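Local coordinates for protein shikimate dehydrogenase (Thermotoga maritima, PDB 3U62) that probably catalyses the reversible NADPH-linked reduction of 3-dehydroshikimate to shikimate, a step of the pathway to chorismate and the aromatic amino acids, at residues E109-V114 against M130-I135; A167-N172 against L193-D198; C4-P9 against G33-P38. All blocks are in the same frame, centred on the assembly; numbering follows the deposited sequence.

Overall arrangement
Contacts 1 and 2 lie side by side in the parallel sheet of the NADP-binding domain. They touch, because strands 111-114 and 169-172 are neighbours there. Contact 3 belongs to the mixed sheet of the substrate-binding domain, on the other side of the chain's centre, with its centre about 30 Å from that of contact 2. Contact 2 is the most buried of the three; its side chains are mainly apolar and aromatic. Contacts 1 and 3 are partly buried and bring glutamates into play, one just before a strand and two within or at the end of another. In contact 1 a carboxylate takes N-H groups across the contact; in contact 3 the carboxylates find polar partners outside it.

Contact 1 (E109-V114 against M130-I135); sequences EPVVVV and MGVKDI
E109 reaches across to the turn that precedes strand 135-139 and takes two of its backbone N-H groups. Its CB starts toward that turn. E109 CG lies anti to the carbonyl carbon (chi1 -62°) and passes V132 CG1 at 3.7 Å. The chain stays extended, and CD also rests near that methyl. OE1 comes close to V132 CA and accepts a hydrogen bond from a water, which also donates to G131 O. E109 OE2 accepts from K133 N and, at 2.8 Å, from D134 N. The D134 bond is the straighter one, with 168° at the hydrogen. Both N-H groups come from the same face of the carboxylate, above its plane. OE2 is thus gripped by two N-H groups, whose dipoles would probably stabilise its negative charge.

The backbone pairing starts one step further on. V111 N donates to D134 O at 2.9 Å, nearly in line with the carbonyl. The CA-H of I135 faces V111 O, and V111 and I135 form a parallel bridge. P110 follows a cis peptide bond. Its ring lies beside the D134 side chain, pointing the same way. P110 CG lies 3.6 Å from D134 OD2.

Valines and I135 supply the apolar part. V111 CG2 meets V132 CG1 at 3.7 Å, their side chains crossing at about a right angle. V113 CG2 lies 3.9 Å from I135 CG2. L127 of helix 118-129 packs on V111, V113 and V132.

G131, with positive phi, is the C-prime residue of a Schellman motif that ends this helix. Strand 111-114, helix 118-129 and strand 135-139 form the first beta-alpha-beta unit of a Rossmann fold. The glycine-rich turn after V114 is predicted to bind NADP(+).

Contact 2 (A167-N172 against L193-D198); sequences AKSLFN and LSLVYD
F171 and Y197 form an offset stack on one face of two parallel strands. The ring centroids are 4.7 Å apart and the planes are turned by 26°. F171 CE2 sits over the Y197 ring, 3.4 Å from Y197 CG and displaced toward the rim. Y197 CB in turn lies over the F171 face as a CH-pi contact. F171 CG lies beside its backbone N (chi1 -73°) and Y197 CG beside its carbonyl carbon, and with these different first torsions the side chains cross obliquely. L195 CD2 touches F171 CE1 and CZ at 3.8 Å. An alanine in place of F171 would probably open a gap over the Y197 ring and leave L195 CD2 without its aromatic partner.

Between the strands of this tight part the backbones are bonded in regular parallel fashion. L170 N donates to L195 O, Y197 N to L170 O at 2.7 Å, and N172 N to Y197 O. On the face opposite F171, L193 CD1 packs on L170 CB at 3.8 Å.

The start of the strands is more polar and wetter. K168 O accepts from S194 N at 2.7 Å and weakly from L195 N. The K168 side chain leads away from the other segment and is exposed. A water joins the two serines, donating to S169 OG and lying 2.7 Å from S194 OG. S169 OG is also bonded to K108 O.

Y197 OH is hydrogen-bonded to S101 OG, at the end of helix 94-101. Y197 lies near V199 and G221, predicted to bind NADP(+). Strand 169-172, helix 187-190 and strand 195-198 form a beta-alpha-beta unit of the Rossmann-type sheet. Strand 169-172 is flanked by strand 111-114, and strand 195-198 by strand 217-219, whose I219 touches L195 and Y197. On the opposite face, L206 of helix 205-213 covers L170, N172 and V196.

Contact 3 (C4-P9 against G33-P38); sequences CIIGYP and GMEEIP
Y8 CG stands anti to the backbone N (chi1 -163°), and E36 CG does the same (chi1 -160°), so both side chains leave their backbones beside the carbonyl carbon. Y8 CD1 then meets E36 CG at 3.6 Å, where the strands end. The two side chains cross at about a right angle, and the ring and carboxylate planes are nearly perpendicular. P38 covers one face of the ring. P38 CA makes a CH-pi contact 3.8 Å from the Y8 ring centroid, and P38 CB touches Y8 CE1.

E36 runs on, extended, to P9, where E36 OE2 lies 3.4 Å from P9 CA. That oxygen accepts a hydrogen bond from V10 N and forms a salt bridge with R11, so E36 ties the turn after P9 to its own strand.

Behind this end the strands pair in parallel. I5 N donates to G33 O, from above the carbonyl plane. E35 N donates to I5 O at 2.9 Å and I37 N to G7 O at 3.0 Å, while G7 N to E35 O is weak. C4 CB packs against the G33 carbonyl, and C4 SG lies 3.9 Å from E35 CG. On the same face I6 CG2 meets E35 CB. The E35 carboxylate turns away to R48 and Y53.

Strands 2-7 and 31-36 flank helix 15-26 in the sequence as a beta-alpha-beta unit of the substrate-binding domain. I5 and G7 lie near S13 and T59, both predicted to bind shikimate. Strand 31-36 is outermost in the mixed sheet, and strand 55-58 borders strand 2-7 on its other side. I49 of helix 42-52 packs on E35 and I37, and F42 on I6.

Contact 1 (E109-V114 against M130-I135)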
ATOM      1  N   GLU A 109     -17.261   0.090 -11.523  1.00 12.04           N
ATOM      2  CA  GLU A 109     -17.476  -1.230 -10.934  1.00 11.56           C
ATOM      3  C   GLU A 109     -17.996  -2.223 -11.968  1.00 11.35           C
ATOM      4  O   GLU A 109     -18.579  -1.813 -12.974  1.00 12.87           O
ATOM      5  CB  GLU A 109     -18.475  -1.131  -9.785  1.00 14.41           C
ATOM      6  CG  GLU A 109     -18.014  -0.262  -8.635  1.00 16.41           C
ATOM      7  CD  GLU A 109     -19.102  -0.043  -7.607  1.00 14.70           C
ATOM      8  OE1 GLU A 109     -19.314   1.122  -7.210  1.00 16.07           O
ATOM      9  OE2 GLU A 109     -19.752  -1.028  -7.192  1.00 15.59           O
ATOM     10  N   PRO A 110     -17.806  -3.539 -11.726  1.00 10.02           N
ATOM     11  CA  PRO A 110     -17.158  -4.184 -10.575  1.00  9.52           C
ATOM     12  C   PRO A 110     -15.659  -3.919 -10.484  1.00  8.46           C
ATOM     13  O   PRO A 110     -15.008  -3.646 -11.495  1.00  9.01           O
ATOM     14  CB  PRO A 110     -17.403  -5.675 -10.828  1.00 10.39           C
ATOM     15  CG  PRO A 110     -18.579  -5.715 -11.741  1.00 11.60           C
ATOM     16  CD  PRO A 110     -18.397  -4.539 -12.631  1.00 11.57           C
ATOM     17  N   VAL A 111     -15.134  -4.009  -9.266  1.00  8.13           N
ATOM     18  CA  VAL A 111     -13.715  -3.802  -9.003  1.00  7.71           C
ATOM     19  C   VAL A 111     -13.080  -5.112  -8.545  1.00  7.05           C
ATOM     20  O   VAL A 111     -13.568  -5.753  -7.611  1.00  8.02           O
ATOM     21  CB  VAL A 111     -13.494  -2.714  -7.922  1.00  7.71           C
ATOM     22  CG1 VAL A 111     -12.011  -2.490  -7.678  1.00  9.89           C
ATOM     23  CG2 VAL A 111     -14.165  -1.408  -8.327  1.00  9.38           C
ATOM     24  N   VAL A 112     -11.997  -5.506  -9.211  1.00  7.67           N
ATOM     25  CA  VAL A 112     -11.222  -6.678  -8.809  1.00  7.78           C
ATOM     26  C   VAL A 112      -9.994  -6.227  -8.014  1.00  7.54           C
ATOM     27  O   VAL A 112      -9.249  -5.344  -8.448  1.00  8.04           O
ATOM     28  CB  VAL A 112     -10.788  -7.540 -10.029  1.00  8.21           C
ATOM     29  CG1 VAL A 112      -9.874  -8.682  -9.597  1.00  7.82           C
ATOM     30  CG2 VAL A 112     -12.007  -8.100 -10.742  1.00  8.96           C
ATOM     31  N   VAL A 113      -9.810  -6.835  -6.846  1.00  6.94           N
ATOM     32  CA  VAL A 113      -8.642  -6.593  -6.007  1.00  7.19           C
ATOM     33  C   VAL A 113      -7.832  -7.885  -5.927  1.00  6.79           C
ATOM     34  O   VAL A 113      -8.328  -8.906  -5.446  1.00  7.35           O
ATOM     35  CB  VAL A 113      -9.050  -6.124  -4.584  1.00  6.50           C
ATOM     36  CG1 VAL A 113      -7.822  -5.940  -3.697  1.00  9.14           C
ATOM     37  CG2 VAL A 113      -9.855  -4.831  -4.650  1.00  7.70           C
ATOM     38  N   VAL A 114      -6.593  -7.843  -6.415  1.00  7.20           N
ATOM     39  CA  VAL A 114      -5.713  -9.011  -6.386  1.00  7.46           C
ATOM     40  C   VAL A 114      -4.896  -9.004  -5.098  1.00  7.20           C
ATOM     41  O   VAL A 114      -4.157  -8.055  -4.825  1.00  7.76           O
ATOM     42  CB  VAL A 114      -4.773  -9.078  -7.617  1.00  7.56           C
ATOM     43  CG1 VAL A 114      -4.010 -10.399  -7.644  1.00  9.30           C
ATOM     44  CG2 VAL A 114      -5.558  -8.901  -8.905  1.00  9.18           C
ATOM     45  N   MET A 130     -15.135   5.163  -0.585  1.00  7.62           N
ATOM     46  CA  MET A 130     -15.446   5.885  -1.816  1.00  8.67           C
ATOM     47  C   MET A 130     -16.792   5.470  -2.417  1.00  7.25           C
ATOM     48  O   MET A 130     -17.141   5.891  -3.523  1.00  8.86           O
ATOM     49  CB  MET A 130     -14.322   5.694  -2.837  1.00  8.08           C
ATOM     50  CG  MET A 130     -13.040   6.449  -2.499  1.00  9.04           C
ATOM     51  SD  MET A 130     -11.621   5.930  -3.487  1.00 14.57           S
ATOM     52  CE  MET A 130     -12.160   6.400  -5.137  1.00 17.86           C
ATOM     53  N   GLY A 131     -17.544   4.653  -1.685  1.00  7.42           N
ATOM     54  CA  GLY A 131     -18.886   4.251  -2.102  1.00  9.02           C
ATOM     55  C   GLY A 131     -18.932   3.131  -3.125  1.00  9.69           C
ATOM     56  O   GLY A 131     -19.967   2.906  -3.757  1.00 11.00           O
ATOM     57  N   VAL A 132     -17.812   2.435  -3.299  1.00  8.41           N
ATOM     58  CA  VAL A 132     -17.756   1.272  -4.182  1.00  9.19           C
ATOM     59  C   VAL A 132     -18.454   0.098  -3.497  1.00 10.24           C
ATOM     60  O   VAL A 132     -18.228  -0.161  -2.311  1.00 10.05           O
ATOM     61  CB  VAL A 132     -16.297   0.906  -4.555  1.00  8.67           C
ATOM     62  CG1 VAL A 132     -16.236  -0.367  -5.386  1.00  9.39           C
ATOM     63  CG2 VAL A 132     -15.631   2.056  -5.306  1.00  9.56           C
ATOM     64  N   LYS A 133     -19.302  -0.603  -4.246  1.00 11.39           N
ATOM     65  CA  LYS A 133     -20.113  -1.684  -3.689  1.00 13.36           C
ATOM     66  C   LYS A 133     -19.675  -3.074  -4.147  1.00 13.54           C
ATOM     67  O   LYS A 133     -19.578  -3.999  -3.337  1.00 14.75           O
ATOM     68  CB  LYS A 133     -21.589  -1.472  -4.037  1.00 16.31           C
ATOM     69  CG  LYS A 133     -22.250  -0.292  -3.332  1.00 21.11           C
ATOM     70  CD  LYS A 133     -23.695  -0.115  -3.789  1.00 30.49           C
ATOM     71  CE  LYS A 133     -24.601  -1.204  -3.225  1.00 31.38           C
ATOM     72  NZ  LYS A 133     -25.840  -1.367  -4.030  1.00 36.68           N
ATOM     73  N   ASP A 134     -19.415  -3.212  -5.445  1.00 11.08           N
ATOM     74  CA  ASP A 134     -19.143  -4.513  -6.045  1.00 11.62           C
ATOM     75  C   ASP A 134     -17.640  -4.775  -6.107  1.00 10.16           C
ATOM     76  O   ASP A 134     -16.967  -4.383  -7.066  1.00 10.54           O
ATOM     77  CB  ASP A 134     -19.770  -4.581  -7.441  1.00 12.87           C
ATOM     78  CG  ASP A 134     -20.167  -5.991  -7.846  1.00 18.17           C
ATOM     79  OD1 ASP A 134     -19.912  -6.946  -7.079  1.00 20.36           O
ATOM     80  OD2 ASP A 134     -20.741  -6.145  -8.944  1.00 21.14           O
ATOM     81  N   ILE A 135     -17.123  -5.432  -5.071  1.00  8.36           N
ATOM     82  CA  ILE A 135     -15.691  -5.703  -4.956  1.00  8.47           C
ATOM     83  C   ILE A 135     -15.426  -7.206  -4.951  1.00  8.64           C
ATOM     84  O   ILE A 135     -15.981  -7.946  -4.133  1.00 10.07           O
ATOM     85  CB  ILE A 135     -15.073  -5.040  -3.693  1.00  8.77           C
ATOM     86  CG1 ILE A 135     -15.349  -3.531  -3.686  1.00  9.17           C
ATOM     87  CG2 ILE A 135     -13.563  -5.304  -3.625  1.00  9.93           C
ATOM     88  CD1 ILE A 135     -15.191  -2.863  -2.329  1.00 10.73           C
TER
HETATM   89  O   HOH W   1     -21.501   2.118  -5.894  1.00 21.42           O

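Contact 2 (A167-N172 against L193-D198)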
ATOM      1  N   ALA A 167     -15.266  -7.216 -15.132  1.00 11.00           N
ATOM      2  CA  ALA A 167     -15.010  -6.065 -14.267  1.00  9.68           C
ATOM      3  C   ALA A 167     -14.645  -4.805 -15.047  1.00 10.20           C
ATOM      4  O   ALA A 167     -14.391  -4.860 -16.254  1.00 10.94           O
ATOM      5  CB  ALA A 167     -13.919  -6.400 -13.262  1.00 10.44           C
ATOM      6  N   LYS A 168     -14.619  -3.673 -14.345  1.00  8.97           N
ATOM      7  CA  LYS A 168     -14.256  -2.391 -14.948  1.00  8.93           C
ATOM      8  C   LYS A 168     -12.990  -1.780 -14.346  1.00  8.36           C
ATOM      9  O   LYS A 168     -12.350  -0.936 -14.976  1.00  8.43           O
ATOM     10  CB  LYS A 168     -15.422  -1.401 -14.864  1.00 10.73           C
ATOM     11  CG  LYS A 168     -16.603  -1.762 -15.752  1.00 14.62           C
ATOM     12  CD  LYS A 168     -17.542  -0.585 -15.938  1.00 15.55           C
ATOM     13  CE  LYS A 168     -18.731  -0.965 -16.804  1.00 22.58           C
ATOM     14  NZ  LYS A 168     -19.568   0.220 -17.149  1.00 25.49           N
ATOM     15  N   SER A 169     -12.632  -2.205 -13.137  1.00  7.77           N
ATOM     16  CA  SER A 169     -11.397  -1.754 -12.492  1.00  7.74           C
ATOM     17  C   SER A 169     -10.612  -2.923 -11.910  1.00  7.24           C
ATOM     18  O   SER A 169     -11.196  -3.882 -11.399  1.00  9.14           O
ATOM     19  CB  SER A 169     -11.696  -0.732 -11.393  1.00  8.58           C
ATOM     20  OG  SER A 169     -12.349   0.412 -11.921  1.00  8.70           O
ATOM     21  N   LEU A 170      -9.286  -2.830 -11.991  1.00  7.93           N
ATOM     22  CA  LEU A 170      -8.392  -3.852 -11.456  1.00  7.41           C
ATOM     23  C   LEU A 170      -7.304  -3.232 -10.581  1.00  7.21           C
ATOM     24  O   LEU A 170      -6.619  -2.293 -10.996  1.00  7.49           O
ATOM     25  CB  LEU A 170      -7.756  -4.662 -12.594  1.00  8.34           C
ATOM     26  CG  LEU A 170      -6.683  -5.703 -12.252  1.00  8.97           C
ATOM     27  CD1 LEU A 170      -7.271  -6.872 -11.474  1.00  9.13           C
ATOM     28  CD2 LEU A 170      -5.997  -6.198 -13.510  1.00  9.21           C
ATOM     29  N   PHE A 171      -7.159  -3.768  -9.371  1.00  6.82           N
ATOM     30  CA  PHE A 171      -6.112  -3.366  -8.438  1.00  6.69           C
ATOM     31  C   PHE A 171      -5.202  -4.555  -8.152  1.00  8.00           C
ATOM     32  O   PHE A 171      -5.676  -5.594  -7.677  1.00  9.66           O
ATOM     33  CB  PHE A 171      -6.716  -2.896  -7.106  1.00  7.52           C
ATOM     34  CG  PHE A 171      -7.388  -1.548  -7.163  1.00  7.37           C
ATOM     35  CD1 PHE A 171      -8.619  -1.391  -7.792  1.00  8.99           C
ATOM     36  CD2 PHE A 171      -6.807  -0.443  -6.548  1.00  8.92           C
ATOM     37  CE1 PHE A 171      -9.249  -0.147  -7.834  1.00 10.21           C
ATOM     38  CE2 PHE A 171      -7.431   0.806  -6.586  1.00  8.03           C
ATOM     39  CZ  PHE A 171      -8.654   0.951  -7.230  1.00  9.11           C
ATOM     40  N   ASN A 172      -3.910  -4.421  -8.442  1.00  8.08           N
ATOM     41  CA  ASN A 172      -2.936  -5.367  -7.908  1.00  7.50           C
ATOM     42  C   ASN A 172      -2.391  -4.847  -6.590  1.00  7.74           C
ATOM     43  O   ASN A 172      -1.868  -3.730  -6.528  1.00  9.36           O
ATOM     44  CB  ASN A 172      -1.775  -5.633  -8.868  1.00  8.36           C
ATOM     45  CG  ASN A 172      -0.670  -6.462  -8.218  1.00  9.14           C
ATOM     46  OD1 ASN A 172       0.483  -6.035  -8.134  1.00 13.82           O
ATOM     47  ND2 ASN A 172      -1.026  -7.649  -7.731  1.00  7.05           N
ATOM     48  N   LEU A 193     -11.118  -2.641 -19.377  1.00 12.26           N
ATOM     49  CA  LEU A 193     -11.066  -2.019 -18.059  1.00 10.63           C
ATOM     50  C   LEU A 193     -10.916  -0.510 -18.224  1.00 10.54           C
ATOM     51  O   LEU A 193     -10.298  -0.041 -19.186  1.00 11.51           O
ATOM     52  CB  LEU A 193      -9.899  -2.566 -17.234  1.00 10.66           C
ATOM     53  CG  LEU A 193      -9.907  -4.039 -16.809  1.00 10.16           C
ATOM     54  CD1 LEU A 193      -8.545  -4.430 -16.268  1.00  9.16           C
ATOM     55  CD2 LEU A 193     -10.994  -4.335 -15.780  1.00 11.34           C
ATOM     56  N   SER A 194     -11.481   0.244 -17.287  1.00  8.61           N
ATOM     57  CA  SER A 194     -11.309   1.694 -17.268  1.00  8.62           C
ATOM     58  C   SER A 194     -10.191   2.118 -16.316  1.00  7.57           C
ATOM     59  O   SER A 194      -9.669   3.231 -16.423  1.00  8.44           O
ATOM     60  CB  SER A 194     -12.620   2.397 -16.907  1.00 12.11           C
ATOM     61  OG  SER A 194     -13.087   1.988 -15.623  1.00 19.75           O
ATOM     62  N   LEU A 195      -9.829   1.230 -15.393  1.00  7.69           N
ATOM     63  CA  LEU A 195      -8.750   1.491 -14.443  1.00  7.02           C
ATOM     64  C   LEU A 195      -7.894   0.256 -14.189  1.00  6.70           C
ATOM     65  O   LEU A 195      -8.410  -0.816 -13.866  1.00  7.18           O
ATOM     66  CB  LEU A 195      -9.309   2.025 -13.115  1.00  7.87           C
ATOM     67  CG  LEU A 195      -8.355   2.187 -11.919  1.00  7.38           C
ATOM     68  CD1 LEU A 195      -7.335   3.298 -12.146  1.00  8.64           C
ATOM     69  CD2 LEU A 195      -9.139   2.436 -10.640  1.00  9.03           C
ATOM     70  N   VAL A 196      -6.584   0.420 -14.357  1.00  6.35           N
ATOM     71  CA  VAL A 196      -5.607  -0.563 -13.899  1.00  6.74           C
ATOM     72  C   VAL A 196      -4.719   0.126 -12.867  1.00  7.09           C
ATOM     73  O   VAL A 196      -4.045   1.116 -13.167  1.00  7.42           O
ATOM     74  CB  VAL A 196      -4.766  -1.147 -15.063  1.00  7.55           C
ATOM     75  CG1 VAL A 196      -3.589  -1.966 -14.532  1.00  7.92           C
ATOM     76  CG2 VAL A 196      -5.638  -2.002 -15.978  1.00  8.46           C
ATOM     77  N   TYR A 197      -4.744  -0.402 -11.648  1.00  6.95           N
ATOM     78  CA  TYR A 197      -4.057   0.197 -10.516  1.00  7.22           C
ATOM     79  C   TYR A 197      -3.102  -0.831  -9.928  1.00  8.20           C
ATOM     80  O   TYR A 197      -3.499  -1.958  -9.628  1.00  8.98           O
ATOM     81  CB  TYR A 197      -5.093   0.636  -9.476  1.00  7.83           C
ATOM     82  CG  TYR A 197      -4.594   1.543  -8.367  1.00  8.10           C
ATOM     83  CD1 TYR A 197      -4.995   2.879  -8.304  1.00  8.82           C
ATOM     84  CD2 TYR A 197      -3.759   1.061  -7.358  1.00  8.65           C
ATOM     85  CE1 TYR A 197      -4.558   3.716  -7.279  1.00  7.88           C
ATOM     86  CE2 TYR A 197      -3.315   1.888  -6.332  1.00  8.04           C
ATOM     87  CZ  TYR A 197      -3.718   3.213  -6.299  1.00  7.64           C
ATOM     88  OH  TYR A 197      -3.280   4.031  -5.284  1.00  8.22           O
ATOM     89  N   ASP A 198      -1.841  -0.443  -9.775  1.00  8.52           N
ATOM     90  CA  ASP A 198      -0.835  -1.322  -9.196  1.00  9.73           C
ATOM     91  C   ASP A 198      -0.186  -0.612  -8.018  1.00 10.98           C
ATOM     92  O   ASP A 198       0.291   0.515  -8.156  1.00 13.39           O
ATOM     93  CB  ASP A 198       0.215  -1.691 -10.252  1.00 10.61           C
ATOM     94  CG  ASP A 198       0.945  -2.989  -9.936  1.00 11.89           C
ATOM     95  OD1 ASP A 198       1.177  -3.287  -8.744  1.00 11.93           O
ATOM     96  OD2 ASP A 198       1.298  -3.714 -10.892  1.00 12.74           O
TER
HETATM   97  O   HOH W   2     -12.657   2.816 -13.050  1.00 11.27           O

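Contact 3 (C4-P9 against G33-P38)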
ATOM      1  N   CYS A   4      12.105   4.907  11.079  1.00  7.64           N
ATOM      2  CA  CYS A   4      12.641   3.923  10.147  1.00  7.99           C
ATOM      3  C   CYS A   4      11.503   3.231   9.416  1.00  7.46           C
ATOM      4  O   CYS A   4      10.324   3.501   9.675  1.00  7.72           O
ATOM      5  CB  CYS A   4      13.512   2.885  10.870  1.00 11.91           C
ATOM      6  SG  CYS A   4      12.648   1.892  12.113  1.00 13.53           S
ATOM      7  N   ILE A   5      11.859   2.354   8.488  1.00  7.77           N
ATOM      8  CA  ILE A   5      10.902   1.438   7.900  1.00  8.56           C
ATOM      9  C   ILE A   5      11.304   0.016   8.287  1.00  9.09           C
ATOM     10  O   ILE A   5      12.473  -0.364   8.174  1.00  9.87           O
ATOM     11  CB  ILE A   5      10.790   1.614   6.357  1.00  8.33           C
ATOM     12  CG1 ILE A   5       9.761   0.646   5.758  1.00 10.84           C
ATOM     13  CG2 ILE A   5      12.155   1.498   5.668  1.00  8.90           C
ATOM     14  CD1 ILE A   5       8.486   1.312   5.296  1.00 24.93           C
ATOM     15  N   ILE A   6      10.333  -0.753   8.769  1.00  9.63           N
ATOM     16  CA  ILE A   6      10.564  -2.150   9.116  1.00  9.36           C
ATOM     17  C   ILE A   6       9.824  -3.058   8.139  1.00  9.39           C
ATOM     18  O   ILE A   6       8.753  -2.705   7.634  1.00  9.66           O
ATOM     19  CB  ILE A   6      10.196  -2.470  10.603  1.00 10.90           C
ATOM     20  CG1 ILE A   6       8.683  -2.342  10.855  1.00 12.53           C
ATOM     21  CG2 ILE A   6      10.960  -1.549  11.564  1.00 12.41           C
ATOM     22  CD1 ILE A   6       7.924  -3.675  10.752  1.00 25.07           C
ATOM     23  N   GLY A   7      10.410  -4.219   7.868  1.00  9.05           N
ATOM     24  CA  GLY A   7       9.841  -5.165   6.917  1.00 11.24           C
ATOM     25  C   GLY A   7      10.831  -6.241   6.525  1.00 10.97           C
ATOM     26  O   GLY A   7      11.906  -6.359   7.125  1.00 12.05           O
ATOM     27  N   TYR A   8      10.455  -7.029   5.520  1.00 11.75           N
ATOM     28  CA  TYR A   8      11.262  -8.145   5.043  1.00 13.23           C
ATOM     29  C   TYR A   8      10.745  -8.591   3.678  1.00 13.36           C
ATOM     30  O   TYR A   8       9.758  -9.328   3.603  1.00 14.66           O
ATOM     31  CB  TYR A   8      11.190  -9.304   6.036  1.00 15.62           C
ATOM     32  CG  TYR A   8      12.264 -10.342   5.866  1.00 19.29           C
ATOM     33  CD1 TYR A   8      13.582 -10.070   6.235  1.00 19.05           C
ATOM     34  CD2 TYR A   8      11.965 -11.603   5.359  1.00 18.88           C
ATOM     35  CE1 TYR A   8      14.577 -11.020   6.091  1.00 20.00           C
ATOM     36  CE2 TYR A   8      12.953 -12.564   5.211  1.00 20.17           C
ATOM     37  CZ  TYR A   8      14.256 -12.265   5.581  1.00 19.50           C
ATOM     38  OH  TYR A   8      15.241 -13.214   5.435  1.00 22.82           O
ATOM     39  N   PRO A   9      11.400  -8.143   2.589  1.00 15.01           N
ATOM     40  CA  PRO A   9      12.600  -7.303   2.555  1.00 13.41           C
ATOM     41  C   PRO A   9      12.303  -5.809   2.707  1.00 14.58           C
ATOM     42  O   PRO A   9      11.161  -5.380   2.511  1.00 14.47           O
ATOM     43  CB  PRO A   9      13.162  -7.575   1.161  1.00 14.89           C
ATOM     44  CG  PRO A   9      11.959  -7.838   0.326  1.00 15.48           C
ATOM     45  CD  PRO A   9      10.941  -8.490   1.229  1.00 14.07           C
ATOM     46  N   GLY A  33      15.653   5.580   9.080  1.00  7.32           N
ATOM     47  CA  GLY A  33      16.483   4.411   8.806  1.00  8.40           C
ATOM     48  C   GLY A  33      15.722   3.229   8.238  1.00  8.89           C
ATOM     49  O   GLY A  33      14.667   3.394   7.619  1.00  9.43           O
ATOM     50  N   MET A  34      16.271   2.037   8.448  1.00 10.49           N
ATOM     51  CA  MET A  34      15.686   0.797   7.939  1.00 11.68           C
ATOM     52  C   MET A  34      16.076  -0.388   8.811  1.00 14.05           C
ATOM     53  O   MET A  34      17.215  -0.488   9.272  1.00 14.78           O
ATOM     54  CB  MET A  34      16.108   0.544   6.486  1.00 14.62           C
ATOM     55  CG  MET A  34      17.620   0.506   6.250  1.00 14.29           C
ATOM     56  SD  MET A  34      18.081  -0.210   4.663  1.00 16.70           S
ATOM     57  CE  MET A  34      17.291   0.932   3.527  1.00 14.24           C
ATOM     58  N   GLU A  35      15.117  -1.281   9.037  1.00 13.09           N
ATOM     59  CA  GLU A  35      15.340  -2.472   9.845  1.00 14.57           C
ATOM     60  C   GLU A  35      14.712  -3.672   9.144  1.00 15.55           C
ATOM     61  O   GLU A  35      13.488  -3.859   9.182  1.00 14.21           O
ATOM     62  CB  GLU A  35      14.743  -2.294  11.251  1.00 18.09           C
ATOM     63  CG  GLU A  35      15.241  -1.061  12.021  1.00 18.73           C
ATOM     64  CD  GLU A  35      16.532  -1.299  12.801  1.00 21.08           C
ATOM     65  OE1 GLU A  35      17.135  -2.385  12.672  1.00 21.42           O
ATOM     66  OE2 GLU A  35      16.945  -0.389  13.554  1.00 17.15           O
ATOM     67  N   GLU A  36      15.551  -4.474   8.487  1.00 14.67           N
ATOM     68  CA  GLU A  36      15.076  -5.674   7.803  1.00 15.43           C
ATOM     69  C   GLU A  36      15.014  -6.839   8.786  1.00 16.62           C
ATOM     70  O   GLU A  36      16.028  -7.478   9.084  1.00 18.10           O
ATOM     71  CB  GLU A  36      15.955  -6.006   6.592  1.00 16.87           C
ATOM     72  CG  GLU A  36      15.281  -6.924   5.578  1.00 19.51           C
ATOM     73  CD  GLU A  36      16.074  -7.042   4.290  1.00 17.57           C
ATOM     74  OE1 GLU A  36      17.039  -7.839   4.253  1.00 18.39           O
ATOM     75  OE2 GLU A  36      15.738  -6.341   3.312  1.00 16.31           O
ATOM     76  N   ILE A  37      13.809  -7.098   9.288  1.00 14.13           N
ATOM     77  CA  ILE A  37      13.589  -8.083  10.343  1.00 15.00           C
ATOM     78  C   ILE A  37      12.851  -9.295   9.780  1.00 15.83           C
ATOM     79  O   ILE A  37      11.745  -9.154   9.258  1.00 16.10           O
ATOM     80  CB  ILE A  37      12.763  -7.476  11.510  1.00 15.69           C
ATOM     81  CG1 ILE A  37      13.389  -6.159  11.985  1.00 16.11           C
ATOM     82  CG2 ILE A  37      12.653  -8.477  12.664  1.00 17.85           C
ATOM     83  CD1 ILE A  37      12.451  -5.261  12.782  1.00 17.95           C
ATOM     84  N   PRO A  38      13.469 -10.488   9.865  1.00 16.21           N
ATOM     85  CA  PRO A  38      12.758 -11.694   9.444  1.00 16.41           C
ATOM     86  C   PRO A  38      11.600 -12.022  10.393  1.00 15.40           C
ATOM     87  O   PRO A  38      11.689 -11.719  11.587  1.00 15.00           O
ATOM     88  CB  PRO A  38      13.838 -12.780   9.501  1.00 19.16           C
ATOM     89  CG  PRO A  38      14.852 -12.270  10.460  1.00 20.47           C
ATOM     90  CD  PRO A  38      14.847 -10.782  10.302  1.00 19.25           C
TER